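Local coordinates for protein polysialic acid O-acetyltransferase (Escherichia coli, PDB 3JQY) that transfers acetyl groups from acetyl-CoA to the O7 or O9 hydroxyls of capsular polysialic acid, preferring long polymers, at residues G130-I135 with D232-S237. Sequence-based numbering, arbitrary orientation.
Sequences GHDCMI and DKRCSS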
ATOM      1  N   GLY B 130      13.836 -16.633 -10.381  1.00 12.50           N
ATOM      2  CA  GLY B 130      14.289 -18.010 -10.491  1.00 11.62           C
ATOM      3  C   GLY B 130      13.161 -19.016 -10.550  1.00 13.18           C
ATOM      4  O   GLY B 130      11.985 -18.655 -10.626  1.00 12.80           O
ATOM      5  N   HIS B 131      13.523 -20.290 -10.513  1.00 12.31           N
ATOM      6  CA  HIS B 131      12.528 -21.350 -10.505  1.00 12.16           C
ATOM      7  C   HIS B 131      11.929 -21.482  -9.119  1.00 11.28           C
ATOM      8  O   HIS B 131      12.537 -21.074  -8.130  1.00 12.78           O
ATOM      9  CB  HIS B 131      13.168 -22.685 -10.902  1.00 12.48           C
ATOM     10  CG  HIS B 131      14.054 -22.601 -12.103  1.00 17.17           C
ATOM     11  ND1 HIS B 131      13.569 -22.355 -13.370  1.00 16.91           N
ATOM     12  CD2 HIS B 131      15.395 -22.749 -12.236  1.00 23.88           C
ATOM     13  CE1 HIS B 131      14.573 -22.343 -14.229  1.00 25.54           C
ATOM     14  NE2 HIS B 131      15.692 -22.578 -13.566  1.00 22.81           N
ATOM     15  N   ASP B 132      10.729 -22.048  -9.055  1.00 12.95           N
ATOM     16  CA  ASP B 132      10.102 -22.428  -7.789  1.00 14.85           C
ATOM     17  C   ASP B 132       9.881 -21.271  -6.820  1.00 14.63           C
ATOM     18  O   ASP B 132       9.887 -21.470  -5.601  1.00 13.23           O
ATOM     19  CB  ASP B 132      10.918 -23.522  -7.095  1.00 12.05           C
ATOM     20  CG  ASP B 132      11.018 -24.778  -7.921  1.00 17.53           C
ATOM     21  OD1 ASP B 132       9.957 -25.309  -8.322  1.00 18.24           O
ATOM     22  OD2 ASP B 132      12.157 -25.233  -8.164  1.00 17.08           O
ATOM     23  N   CYS B 133       9.662 -20.072  -7.347  1.00 12.68           N
ATOM     24  CA  CYS B 133       9.333 -18.939  -6.482  1.00  8.43           C
ATOM     25  C   CYS B 133       7.834 -18.826  -6.214  1.00 11.35           C
ATOM     26  O   CYS B 133       7.004 -19.286  -7.006  1.00 11.04           O
ATOM     27  CB  CYS B 133       9.863 -17.619  -7.057  1.00 10.22           C
ATOM     28  SG  CYS B 133      11.668 -17.472  -7.007  1.00 12.15           S
ATOM     29  N   MET B 134       7.502 -18.226  -5.076  1.00 10.01           N
ATOM     30  CA  MET B 134       6.123 -17.912  -4.738  1.00 10.43           C
ATOM     31  C   MET B 134       6.027 -16.403  -4.582  1.00 11.27           C
ATOM     32  O   MET B 134       6.481 -15.843  -3.584  1.00 11.26           O
ATOM     33  CB  MET B 134       5.706 -18.614  -3.439  1.00 12.50           C
ATOM     34  CG  MET B 134       4.244 -18.372  -3.045  1.00 13.28           C
ATOM     35  SD  MET B 134       3.690 -19.494  -1.735  1.00 16.37           S
ATOM     36  CE  MET B 134       4.659 -18.902  -0.348  1.00 16.55           C
ATOM     37  N   ILE B 135       5.474 -15.748  -5.598  1.00 10.01           N
ATOM     38  CA  ILE B 135       5.311 -14.300  -5.590  1.00  9.64           C
ATOM     39  C   ILE B 135       3.846 -13.975  -5.310  1.00 10.48           C
ATOM     40  O   ILE B 135       2.964 -14.328  -6.097  1.00 11.58           O
ATOM     41  CB  ILE B 135       5.723 -13.692  -6.947  1.00 10.39           C
ATOM     42  CG1 ILE B 135       7.111 -14.194  -7.385  1.00 15.76           C
ATOM     43  CG2 ILE B 135       5.648 -12.171  -6.904  1.00  8.84           C
ATOM     44  CD1 ILE B 135       8.195 -14.028  -6.341  1.00 12.72           C
ATOM     45  N   ASP B 232       8.170 -31.436   3.328  1.00 23.78           N
ATOM     46  CA  ASP B 232       7.916 -30.881   2.002  1.00 22.17           C
ATOM     47  C   ASP B 232       9.058 -31.196   1.044  1.00 21.41           C
ATOM     48  O   ASP B 232      10.214 -30.877   1.325  1.00 21.15           O
ATOM     49  CB  ASP B 232       7.711 -29.369   2.077  1.00 21.40           C
ATOM     50  CG  ASP B 232       7.400 -28.763   0.724  1.00 23.78           C
ATOM     51  OD1 ASP B 232       6.250 -28.901   0.256  1.00 34.26           O
ATOM     52  OD2 ASP B 232       8.307 -28.160   0.120  1.00 23.33           O
ATOM     53  N   LYS B 233       8.732 -31.818  -0.086  1.00 23.17           N
ATOM     54  CA  LYS B 233       9.752 -32.253  -1.042  1.00 22.08           C
ATOM     55  C   LYS B 233      10.658 -31.120  -1.537  1.00 20.55           C
ATOM     56  O   LYS B 233      11.883 -31.231  -1.464  1.00 21.99           O
ATOM     57  CB  LYS B 233       9.116 -32.973  -2.236  1.00 26.42           C
ATOM     58  CG  LYS B 233       8.561 -34.356  -1.919  1.00 32.91           C
ATOM     59  CD  LYS B 233       8.128 -35.067  -3.194  1.00 42.42           C
ATOM     60  CE  LYS B 233       7.676 -36.493  -2.924  1.00 48.30           C
ATOM     61  NZ  LYS B 233       7.361 -37.211  -4.193  1.00 43.95           N
ATOM     62  N   ARG B 234      10.061 -30.042  -2.041  1.00 26.04           N
ATOM     63  CA  ARG B 234      10.830 -28.930  -2.613  1.00 20.33           C
ATOM     64  C   ARG B 234      11.688 -28.221  -1.577  1.00 16.03           C
ATOM     65  O   ARG B 234      12.847 -27.882  -1.838  1.00 17.99           O
ATOM     66  CB  ARG B 234       9.904 -27.913  -3.284  1.00 24.22           C
ATOM     67  CG  ARG B 234       9.525 -28.273  -4.702  1.00 38.09           C
ATOM     68  CD  ARG B 234       8.504 -27.303  -5.276  1.00 43.40           C
ATOM     69  NE  ARG B 234       7.979 -27.772  -6.556  1.00 44.48           N
ATOM     70  CZ  ARG B 234       8.680 -28.482  -7.438  1.00 44.67           C
ATOM     71  NH1 ARG B 234       9.950 -28.787  -7.200  1.00 46.01           N
ATOM     72  NH2 ARG B 234       8.115 -28.874  -8.572  1.00 50.91           N
ATOM     73  N   CYS B 235      11.110 -27.984  -0.406  1.00 18.92           N
ATOM     74  CA  CYS B 235      11.843 -27.391   0.702  1.00 17.28           C
ATOM     75  C   CYS B 235      13.060 -28.246   1.048  1.00 14.97           C
ATOM     76  O   CYS B 235      14.172 -27.738   1.183  1.00 19.21           O
ATOM     77  CB  CYS B 235      10.931 -27.259   1.924  1.00 14.85           C
ATOM     78  SG  CYS B 235      11.678 -26.384   3.301  1.00 18.35           S
ATOM     79  N   SER B 236      12.839 -29.550   1.202  1.00 16.70           N
ATOM     80  CA  SER B 236      13.922 -30.471   1.524  1.00 20.48           C
ATOM     81  C   SER B 236      15.008 -30.419   0.461  1.00 18.30           C
ATOM     82  O   SER B 236      16.200 -30.405   0.778  1.00 23.37           O
ATOM     83  CB  SER B 236      13.393 -31.902   1.669  1.00 22.34           C
ATOM     84  OG  SER B 236      12.578 -32.013   2.824  1.00 26.92           O
ATOM     85  N   SER B 237      14.594 -30.387  -0.801  1.00 18.63           N
ATOM     86  CA  SER B 237      15.534 -30.373  -1.915  1.00 20.25           C
ATOM     87  C   SER B 237      16.419 -29.131  -1.870  1.00 21.13           C
ATOM     88  O   SER B 237      17.648 -29.227  -1.915  1.00 17.09           O
ATOM     89  CB  SER B 237      14.781 -30.436  -3.249  1.00 21.93           C
ATOM     90  OG  SER B 237      15.672 -30.299  -4.344  1.00 34.67           O
TER
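D132 and R234 meet through side chains that both start with CG anti to the carbonyl carbon (chi1 -61° for D132). From there the R234 chain runs extended from CG to NE and crosses the D132 side chain at about a right angle. This brings D132 OD1 over the centre of one face of the guanidinium. OD1 of D132 lies 3.5 Å from CZ of R234. The carboxylate and guanidinium planes are 32° apart. The salt bridge is long, with D132 OD1 3.6 Å from R234 NE. No N-H of R234 points at the oxygen, so the attraction is one of charge and not of a hydrogen bond. D132 sits at a turn of the left-handed beta-helix, the fold of hexapeptide-repeat transferases. R234 lies in the first turn of the C-terminal helix 233-245, whose C235 packs on strand 218-220. D232 caps that helix: its OD2 accepts from C235 N at 2.9 Å, on the anti side of the carboxylate. D132 is buried, and its carboxylate has further partners. Its OD1 also forms a salt bridge with R111, and its OD2 is hydrogen-bonded to the hydroxyl of Y238, one turn further along the same helix. R111 lies close to R234, and D132 OD1 takes both charges.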